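Local coordinates for kinetochore protein mis18 (Schizosaccharomyces pombe, PDB 5J6P), which belongs to the complex that recruits the centromeric histone CENP-A, and keeps histones deacetylated in the central core of centromeres, at residues L30-S35 against F90-L95. Residues are numbered along the deposited sequence; the frame is centred on the assembly and turned at random.
Sequences LSFTLS and FSMDKL
Three backbone hydrogen bonds join the two segments, two of them between the antiparallel strands 31-34 and 88-91 and one just beyond their ends. Phe32 and Phe90 form a hydrogen-bonded pair: Phe32 N donates to Phe90 O at 2.9 Å, in the carbonyl plane, and Phe90 N returns a bond to Phe32 O at 2.7 Å, nearly along the C=O axis (175°). Ser31 and Ser91 follow as a non-hydrogen-bonded pair, CA atoms 4.6 Å apart. Past it, Met92 N reaches Leu30 O at 3.1 Å from above the carbonyl plane. Leu30 and Ser31 both face His26 of strand 22-26, a G1 beta bulge; in the partner segment the chain turns after Ser91, Lys94 N bonding back to Ser91 O. This is the zinc-binding Yippee-like domain of the beta-tent clan; the 90-95 segment passes from its six-stranded sheet to strand 95-99 of the three-stranded one, bringing the Leu95 side chain to about 9 Å from the zinc. Apolar contacts centre on Phe32, which projects from the same sheet face as Phe90; its CG, between backbone N and carbonyl carbon (chi1 68°), puts the ring against Phe90 CB. That CB lies over one ring face, 3.6 Å from Phe32 CZ in a CH-pi contact, while the two rings cross obliquely. Met92 CG meets the ring edge, and Leu95 CG approaches Phe32 CZ obliquely at 4.0 Å; Phe7 adds another ring. An alanine in place of Phe32 would probably loosen the packing between the two sheets by removing the surface that Phe90, Met92 and Leu95 share. Leu34 CD2 touches Phe90 CE2 at 3.7 Å, and the extended Met92 chain lays its sulfur alongside the Leu30 backbone.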
ATOM      1  N   LEU A  30      14.959   8.441  13.851  1.00100.99           N
ATOM      2  CA  LEU A  30      13.618   7.924  13.597  1.00 96.67           C
ATOM      3  C   LEU A  30      13.331   8.036  12.107  1.00 81.38           C
ATOM      4  O   LEU A  30      12.310   8.601  11.725  1.00 76.86           O
ATOM      5  CB  LEU A  30      12.570   8.668  14.454  1.00103.81           C
ATOM      6  CG  LEU A  30      12.775   8.671  15.996  1.00109.67           C
ATOM      7  CD1 LEU A  30      12.564  10.072  16.576  1.00109.95           C
ATOM      8  CD2 LEU A  30      11.921   7.636  16.742  1.00 98.44           C
ATOM      9  N   SER A  31      14.271   7.507  11.307  1.00 74.89           N
ATOM     10  CA  SER A  31      14.302   7.589   9.831  1.00 76.01           C
ATOM     11  C   SER A  31      14.677   6.245   9.203  1.00 76.12           C
ATOM     12  O   SER A  31      15.187   5.366   9.896  1.00 79.53           O
ATOM     13  CB  SER A  31      15.352   8.608   9.363  1.00 77.94           C
ATOM     14  OG  SER A  31      16.597   7.998   8.996  1.00 83.08           O
ATOM     15  N   PHE A  32      14.460   6.099   7.892  1.00 71.89           N
ATOM     16  CA  PHE A  32      14.960   4.917   7.140  1.00 75.40           C
ATOM     17  C   PHE A  32      15.200   5.277   5.680  1.00 70.12           C
ATOM     18  O   PHE A  32      14.693   6.253   5.191  1.00 80.84           O
ATOM     19  CB  PHE A  32      14.014   3.705   7.252  1.00 78.77           C
ATOM     20  CG  PHE A  32      12.692   3.893   6.553  1.00 79.92           C
ATOM     21  CD1 PHE A  32      11.604   4.484   7.216  1.00 80.54           C
ATOM     22  CD2 PHE A  32      12.532   3.504   5.235  1.00 72.59           C
ATOM     23  CE1 PHE A  32      10.385   4.672   6.570  1.00 75.70           C
ATOM     24  CE2 PHE A  32      11.316   3.713   4.581  1.00 77.33           C
ATOM     25  CZ  PHE A  32      10.246   4.291   5.247  1.00 71.12           C
ATOM     26  N   THR A  33      15.957   4.477   4.960  1.00 71.40           N
ATOM     27  CA  THR A  33      16.553   4.981   3.742  1.00 74.04           C
ATOM     28  C   THR A  33      16.470   3.929   2.643  1.00 71.09           C
ATOM     29  O   THR A  33      16.720   2.765   2.894  1.00 71.49           O
ATOM     30  CB  THR A  33      18.021   5.457   4.019  1.00 77.91           C
ATOM     31  OG1 THR A  33      18.056   6.388   5.141  1.00 71.32           O
ATOM     32  CG2 THR A  33      18.640   6.091   2.768  1.00 68.95           C
ATOM     33  N   LEU A  34      16.115   4.380   1.441  1.00 64.99           N
ATOM     34  CA  LEU A  34      15.757   3.530   0.333  1.00 73.70           C
ATOM     35  C   LEU A  34      16.484   4.035  -0.885  1.00 70.96           C
ATOM     36  O   LEU A  34      16.642   5.224  -1.042  1.00 72.20           O
ATOM     37  CB  LEU A  34      14.236   3.627   0.041  1.00 78.90           C
ATOM     38  CG  LEU A  34      13.133   2.660   0.544  1.00 84.13           C
ATOM     39  CD1 LEU A  34      13.164   2.387   2.042  1.00 82.31           C
ATOM     40  CD2 LEU A  34      11.751   3.189   0.146  1.00 80.07           C
ATOM     41  N   SER A  35      16.830   3.119  -1.773  1.00 72.75           N
ATOM     42  CA  SER A  35      17.555   3.398  -2.983  1.00 76.80           C
ATOM     43  C   SER A  35      16.633   3.639  -4.145  1.00 84.30           C
ATOM     44  O   SER A  35      17.089   3.945  -5.273  1.00 80.21           O
ATOM     45  CB  SER A  35      18.442   2.193  -3.320  1.00 83.93           C
ATOM     46  OG  SER A  35      17.661   1.043  -3.624  1.00 83.83           O
ATOM     47  N   PHE A  90      13.471   8.554   4.317  1.00 68.68           N
ATOM     48  CA  PHE A  90      12.133   8.785   4.842  1.00 64.40           C
ATOM     49  C   PHE A  90      12.007   8.899   6.348  1.00 65.22           C
ATOM     50  O   PHE A  90      12.687   8.237   7.112  1.00 75.17           O
ATOM     51  CB  PHE A  90      11.212   7.663   4.346  1.00 67.57           C
ATOM     52  CG  PHE A  90      10.983   7.704   2.857  1.00 66.32           C
ATOM     53  CD1 PHE A  90      10.256   8.730   2.290  1.00 70.29           C
ATOM     54  CD2 PHE A  90      11.518   6.750   2.023  1.00 65.92           C
ATOM     55  CE1 PHE A  90      10.073   8.800   0.909  1.00 70.13           C
ATOM     56  CE2 PHE A  90      11.336   6.817   0.657  1.00 66.16           C
ATOM     57  CZ  PHE A  90      10.600   7.835   0.093  1.00 63.12           C
ATOM     58  N   SER A  91      11.048   9.705   6.746  1.00 71.49           N
ATOM     59  CA  SER A  91      10.764  10.025   8.124  1.00 77.36           C
ATOM     60  C   SER A  91       9.727   9.001   8.669  1.00 78.99           C
ATOM     61  O   SER A  91       8.636   8.921   8.153  1.00 80.86           O
ATOM     62  CB  SER A  91      10.241  11.477   8.111  1.00 78.35           C
ATOM     63  OG  SER A  91      10.206  12.078   9.379  1.00 84.43           O
ATOM     64  N   MET A  92      10.059   8.199   9.681  1.00 80.40           N
ATOM     65  CA  MET A  92       9.127   7.155  10.154  1.00 80.74           C
ATOM     66  C   MET A  92       7.854   7.761  10.704  1.00 74.69           C
ATOM     67  O   MET A  92       6.818   7.123  10.675  1.00 98.06           O
ATOM     68  CB  MET A  92       9.700   6.282  11.273  1.00 88.20           C
ATOM     69  CG  MET A  92      10.940   5.449  10.975  1.00105.16           C
ATOM     70  SD  MET A  92      11.851   5.062  12.516  1.00120.40           S
ATOM     71  CE  MET A  92      12.894   3.694  11.984  1.00119.78           C
ATOM     72  N   ASP A  93       7.930   8.978  11.215  1.00 77.01           N
ATOM     73  CA  ASP A  93       6.764   9.661  11.793  1.00 85.74           C
ATOM     74  C   ASP A  93       5.719  10.015  10.766  1.00 87.64           C
ATOM     75  O   ASP A  93       4.582  10.334  11.116  1.00 84.69           O
ATOM     76  CB  ASP A  93       7.178  10.971  12.508  1.00 96.56           C
ATOM     77  CG  ASP A  93       7.131  10.845  14.023  1.00108.66           C
ATOM     78  OD1 ASP A  93       7.524   9.772  14.555  1.00108.98           O
ATOM     79  OD2 ASP A  93       6.686  11.817  14.680  1.00106.47           O
ATOM     80  N   LYS A  94       6.137   9.997   9.507  1.00 87.21           N
ATOM     81  CA  LYS A  94       5.354  10.459   8.389  1.00 77.41           C
ATOM     82  C   LYS A  94       5.008   9.352   7.426  1.00 67.86           C
ATOM     83  O   LYS A  94       4.346   9.606   6.456  1.00 71.91           O
ATOM     84  CB  LYS A  94       6.178  11.533   7.664  1.00 82.23           C
ATOM     85  CG  LYS A  94       6.400  12.821   8.470  1.00 76.93           C
ATOM     86  CD  LYS A  94       5.173  13.689   8.330  1.00 85.31           C
ATOM     87  CE  LYS A  94       5.265  15.015   9.036  1.00 90.36           C
ATOM     88  NZ  LYS A  94       4.044  15.779   8.665  1.00 93.23           N
ATOM     89  N   LEU A  95       5.468   8.136   7.671  1.00 67.99           N
ATOM     90  CA  LEU A  95       5.230   7.009   6.768  1.00 75.88           C
ATOM     91  C   LEU A  95       4.418   5.990   7.522  1.00 78.99           C
ATOM     92  O   LEU A  95       4.143   6.173   8.715  1.00 90.30           O
ATOM     93  CB  LEU A  95       6.536   6.357   6.291  1.00 74.47           C
ATOM     94  CG  LEU A  95       7.280   6.964   5.117  1.00 74.66           C
ATOM     95  CD1 LEU A  95       6.607   6.643   3.818  1.00 76.74           C
ATOM     96  CD2 LEU A  95       7.404   8.467   5.263  1.00 83.26           C
TER